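Local coordinates for protein peptidase M3B, oligoendopeptidase F (Enterococcus faecium, PDB 2QR4) that probably hydrolyses internal peptide bonds of short peptides as a metal-dependent oligoendopeptidase, at residues 75-89 against 133-145. Residues are numbered along the deposited sequence; the frame is centred on the assembly and turned at random.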
# COMPACT_ATOMS: atom_id res chain seq x y z
N ALA A 75 13.38 0.23 -7.18
CA ALA A 75 13.37 -0.72 -6.08
C ALA A 75 14.77 -0.88 -5.46
O ALA A 75 14.92 -0.79 -4.25
CB ALA A 75 12.84 -2.06 -6.56
N ARG A 76 15.79 -1.08 -6.28
CA ARG A 76 17.14 -1.22 -5.73
C ARG A 76 17.54 0.05 -4.97
O ARG A 76 18.16 -0.03 -3.91
CB ARG A 76 18.18 -1.58 -6.81
CG ARG A 76 17.98 -2.96 -7.40
CD ARG A 76 19.11 -3.41 -8.31
NE ARG A 76 19.25 -4.87 -8.29
CZ ARG A 76 18.81 -5.71 -9.24
NH1 ARG A 76 19.00 -7.02 -9.10
NH2 ARG A 76 18.19 -5.25 -10.33
N ALA A 77 17.14 1.21 -5.48
CA ALA A 77 17.50 2.48 -4.83
C ALA A 77 16.73 2.70 -3.55
O ALA A 77 17.25 3.31 -2.61
CB ALA A 77 17.33 3.67 -5.79
N SER A 78 15.49 2.21 -3.49
CA SER A 78 14.73 2.30 -2.24
C SER A 78 15.34 1.44 -1.15
O SER A 78 15.47 1.90 -0.02
CB SER A 78 13.25 1.96 -2.43
OG SER A 78 12.66 2.88 -3.33
N SER A 79 15.72 0.21 -1.48
CA SER A 79 16.36 -0.66 -0.48
C SER A 79 17.63 -0.02 0.06
O SER A 79 17.85 -0.03 1.25
CB SER A 79 16.71 -2.03 -1.06
OG SER A 79 15.56 -2.66 -1.56
N LEU A 80 18.46 0.53 -0.84
CA LEU A 80 19.71 1.18 -0.45
C LEU A 80 19.42 2.33 0.49
O LEU A 80 20.09 2.48 1.51
CB LEU A 80 20.41 1.76 -1.69
CG LEU A 80 21.94 1.81 -1.86
CD1 LEU A 80 22.31 3.12 -2.49
CD2 LEU A 80 22.71 1.60 -0.58
N PHE A 81 18.42 3.14 0.15
CA PHE A 81 18.06 4.31 0.95
C PHE A 81 17.65 3.92 2.37
O PHE A 81 18.17 4.47 3.34
CB PHE A 81 16.94 5.10 0.29
CG PHE A 81 16.78 6.48 0.83
CD1 PHE A 81 17.88 7.32 0.95
CD2 PHE A 81 15.54 6.96 1.21
CE1 PHE A 81 17.74 8.61 1.45
CE2 PHE A 81 15.39 8.25 1.71
CZ PHE A 81 16.49 9.08 1.82
N SER A 82 16.74 2.96 2.49
CA SER A 82 16.35 2.47 3.82
C SER A 82 17.52 1.84 4.55
O SER A 82 17.66 2.02 5.75
CB SER A 82 15.15 1.50 3.75
OG SER A 82 15.33 0.53 2.75
N LYS A 83 18.37 1.12 3.83
CA LYS A 83 19.52 0.51 4.47
C LYS A 83 20.44 1.59 5.06
O LYS A 83 20.89 1.47 6.20
CB LYS A 83 20.28 -0.38 3.49
CG LYS A 83 21.47 -1.06 4.15
CD LYS A 83 22.11 -2.12 3.28
CE LYS A 83 23.14 -1.52 2.33
NZ LYS A 83 23.79 -2.56 1.50
N VAL A 84 20.71 2.63 4.27
CA VAL A 84 21.53 3.75 4.69
C VAL A 84 20.87 4.55 5.82
O VAL A 84 21.52 4.86 6.82
CB VAL A 84 21.85 4.70 3.49
CG1 VAL A 84 22.40 6.02 3.98
CG2 VAL A 84 22.83 4.03 2.55
N SER A 85 19.60 4.88 5.66
CA SER A 85 18.85 5.62 6.67
C SER A 85 18.86 4.86 7.98
O SER A 85 19.04 5.45 9.04
CB SER A 85 17.41 5.83 6.23
OG SER A 85 17.35 6.72 5.13
N GLU A 86 18.65 3.56 7.90
CA GLU A 86 18.65 2.74 9.09
C GLU A 86 20.03 2.75 9.75
O GLU A 86 20.15 2.89 10.97
CB GLU A 86 18.20 1.31 8.77
CG GLU A 86 17.92 0.47 10.02
CD GLU A 86 19.19 0.04 10.75
OE1 GLU A 86 20.25 -0.08 10.08
OE2 GLU A 86 19.14 -0.16 11.98
N ALA A 87 21.07 2.60 8.94
CA ALA A 87 22.43 2.45 9.46
C ALA A 87 22.95 3.73 10.13
O ALA A 87 23.91 3.71 10.89
CB ALA A 87 23.37 2.00 8.36
N VAL A 88 22.26 4.83 9.86
CA VAL A 88 22.71 6.16 10.25
C VAL A 88 21.70 6.78 11.24
O VAL A 88 21.80 7.94 11.65
CB VAL A 88 22.91 6.99 8.95
CG1 VAL A 88 21.97 8.20 8.83
CG2 VAL A 88 24.36 7.33 8.73
N SER A 89 20.73 5.96 11.64
CA SER A 89 19.65 6.41 12.51
C SER A 89 20.06 6.65 13.97
O SER A 89 19.30 7.25 14.73
CB SER A 89 18.48 5.42 12.46
OG SER A 89 18.86 4.13 12.93
N ALA A 133 17.52 5.71 19.63
CA ALA A 133 18.15 5.00 18.52
C ALA A 133 17.31 3.80 18.11
O ALA A 133 17.12 3.57 16.92
CB ALA A 133 19.56 4.56 18.90
N GLU A 134 16.80 3.06 19.10
CA GLU A 134 15.96 1.88 18.83
C GLU A 134 14.73 2.22 17.98
O GLU A 134 14.41 1.52 17.02
CB GLU A 134 15.47 1.22 20.12
CG GLU A 134 16.42 0.23 20.79
CD GLU A 134 15.74 -0.58 21.94
OE1 GLU A 134 16.39 -1.51 22.47
OE2 GLU A 134 14.56 -0.30 22.31
N GLN A 135 14.03 3.28 18.35
CA GLN A 135 12.82 3.68 17.64
C GLN A 135 13.14 4.23 16.26
O GLN A 135 12.48 3.86 15.30
CB GLN A 135 12.02 4.70 18.44
CG GLN A 135 11.56 4.21 19.81
CD GLN A 135 11.16 5.35 20.73
OE1 GLN A 135 11.98 6.22 21.05
NE2 GLN A 135 9.91 5.34 21.18
N GLU A 136 14.13 5.11 16.16
CA GLU A 136 14.53 5.70 14.87
C GLU A 136 14.94 4.59 13.90
O GLU A 136 14.62 4.64 12.71
CB GLU A 136 15.69 6.71 15.02
CG GLU A 136 15.32 7.98 15.76
CD GLU A 136 14.27 8.80 15.01
OE1 GLU A 136 14.00 8.48 13.83
OE2 GLU A 136 13.71 9.77 15.60
N SER A 137 15.65 3.60 14.43
CA SER A 137 16.00 2.42 13.64
C SER A 137 14.77 1.69 13.05
O SER A 137 14.74 1.39 11.85
CB SER A 137 16.86 1.47 14.46
OG SER A 137 17.21 0.34 13.70
N LEU A 138 13.75 1.44 13.86
CA LEU A 138 12.52 0.82 13.34
C LEU A 138 11.84 1.66 12.27
O LEU A 138 11.46 1.15 11.21
CB LEU A 138 11.52 0.58 14.47
CG LEU A 138 11.28 -0.85 14.94
CD1 LEU A 138 12.41 -1.76 14.54
CD2 LEU A 138 11.12 -0.81 16.43
N LEU A 139 11.66 2.94 12.56
CA LEU A 139 11.01 3.87 11.64
C LEU A 139 11.76 4.00 10.31
O LEU A 139 11.13 4.03 9.26
CB LEU A 139 10.87 5.25 12.30
CG LEU A 139 9.55 5.66 12.96
CD1 LEU A 139 8.63 4.49 13.18
CD2 LEU A 139 9.82 6.40 14.27
N ALA A 140 13.09 4.08 10.36
CA ALA A 140 13.86 4.25 9.14
C ALA A 140 13.76 2.98 8.32
O ALA A 140 13.49 3.03 7.12
CB ALA A 140 15.33 4.57 9.43
N GLY A 141 13.98 1.85 8.99
CA GLY A 141 13.96 0.56 8.32
C GLY A 141 12.61 0.19 7.72
O GLY A 141 12.53 -0.66 6.84
N ALA A 142 11.55 0.83 8.21
CA ALA A 142 10.19 0.52 7.76
C ALA A 142 9.74 1.49 6.69
O ALA A 142 8.62 1.38 6.20
CB ALA A 142 9.23 0.59 8.92
N GLY A 143 10.61 2.43 6.33
CA GLY A 143 10.26 3.54 5.43
C GLY A 143 9.64 3.12 4.10
O GLY A 143 8.70 3.75 3.62
N GLU A 144 10.18 2.05 3.52
CA GLU A 144 9.62 1.49 2.29
C GLU A 144 8.17 1.08 2.49
O GLU A 144 7.32 1.38 1.65
CB GLU A 144 10.45 0.29 1.84
CG GLU A 144 11.70 0.67 1.10
CD GLU A 144 12.38 -0.52 0.48
OE1 GLU A 144 13.10 -1.24 1.20
OE2 GLU A 144 12.20 -0.74 -0.74
N ILE A 145 7.89 0.39 3.59
CA ILE A 145 6.52 0.03 3.90
C ILE A 145 5.64 1.29 3.97
O ILE A 145 4.60 1.35 3.33
CB ILE A 145 6.43 -0.77 5.20
CG1 ILE A 145 7.45 -1.91 5.21
CG2 ILE A 145 5.04 -1.28 5.41
CD1 ILE A 145 7.47 -2.74 3.96
O HOH W 1 13.58 -3.80 0.51
O HOH W 2 19.78 3.68 15.66
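Ala140 lays its methyl group against the backbone of helix 68-87, its CB 3.8 Å from Glu86 N and 4.0 Å from the CB of Ser85. The example illustrates how two antiparallel helices with small residues at the interface can come close: the short segments 75-87 and 133-141 run at 175° with their axes 8.0 Å apart. On one side of the methyl, Glu86 reaches Ser137. With CG anti to the backbone N (chi1 -169°) and a bend at the next torsion, its chain brings OE2 to Ser137 OG, which donates a 2.6 Å hydrogen bond to the anti lone pair, the one turned away from the other carboxylate oxygen. Just past the helix end, Ser89 packs its OG 3.4 Å from Ser137 CA, while the hydroxyl itself is donated to Glu86 O, which also accepts from Ser89 N. A water donates to both Ser89 OG and Ala133 O and so bridges the two segments. At the other end, beyond the non-helical Ala142 that separates helices 133-141 and 143-160, the extended chain of Glu144 lays its carboxylate along the turn from Ser78 to Ser82. There OE2 lies 3.4 Å from Ser78 CB, and OE1 comes within 3.2 Å of Ser82 OG. A second water donates to Glu144 OE1 and also bonds Ser79 OG. Around this surface contact of a largely helical protein, helix 33-63 packs on helix 68-87, Tyr54 stacking on Phe81; Glu136 turns its end away to a salt bridge with Arg229, and Glu144 forms a long, weak ion pair with Lys220 of the second subunit. Serines, carboxylates and waters thus flank the methyl of Ala140, which implies a partly hydrated seam between helices, held by one direct hydrogen bond and two water bridges around a small apolar patch.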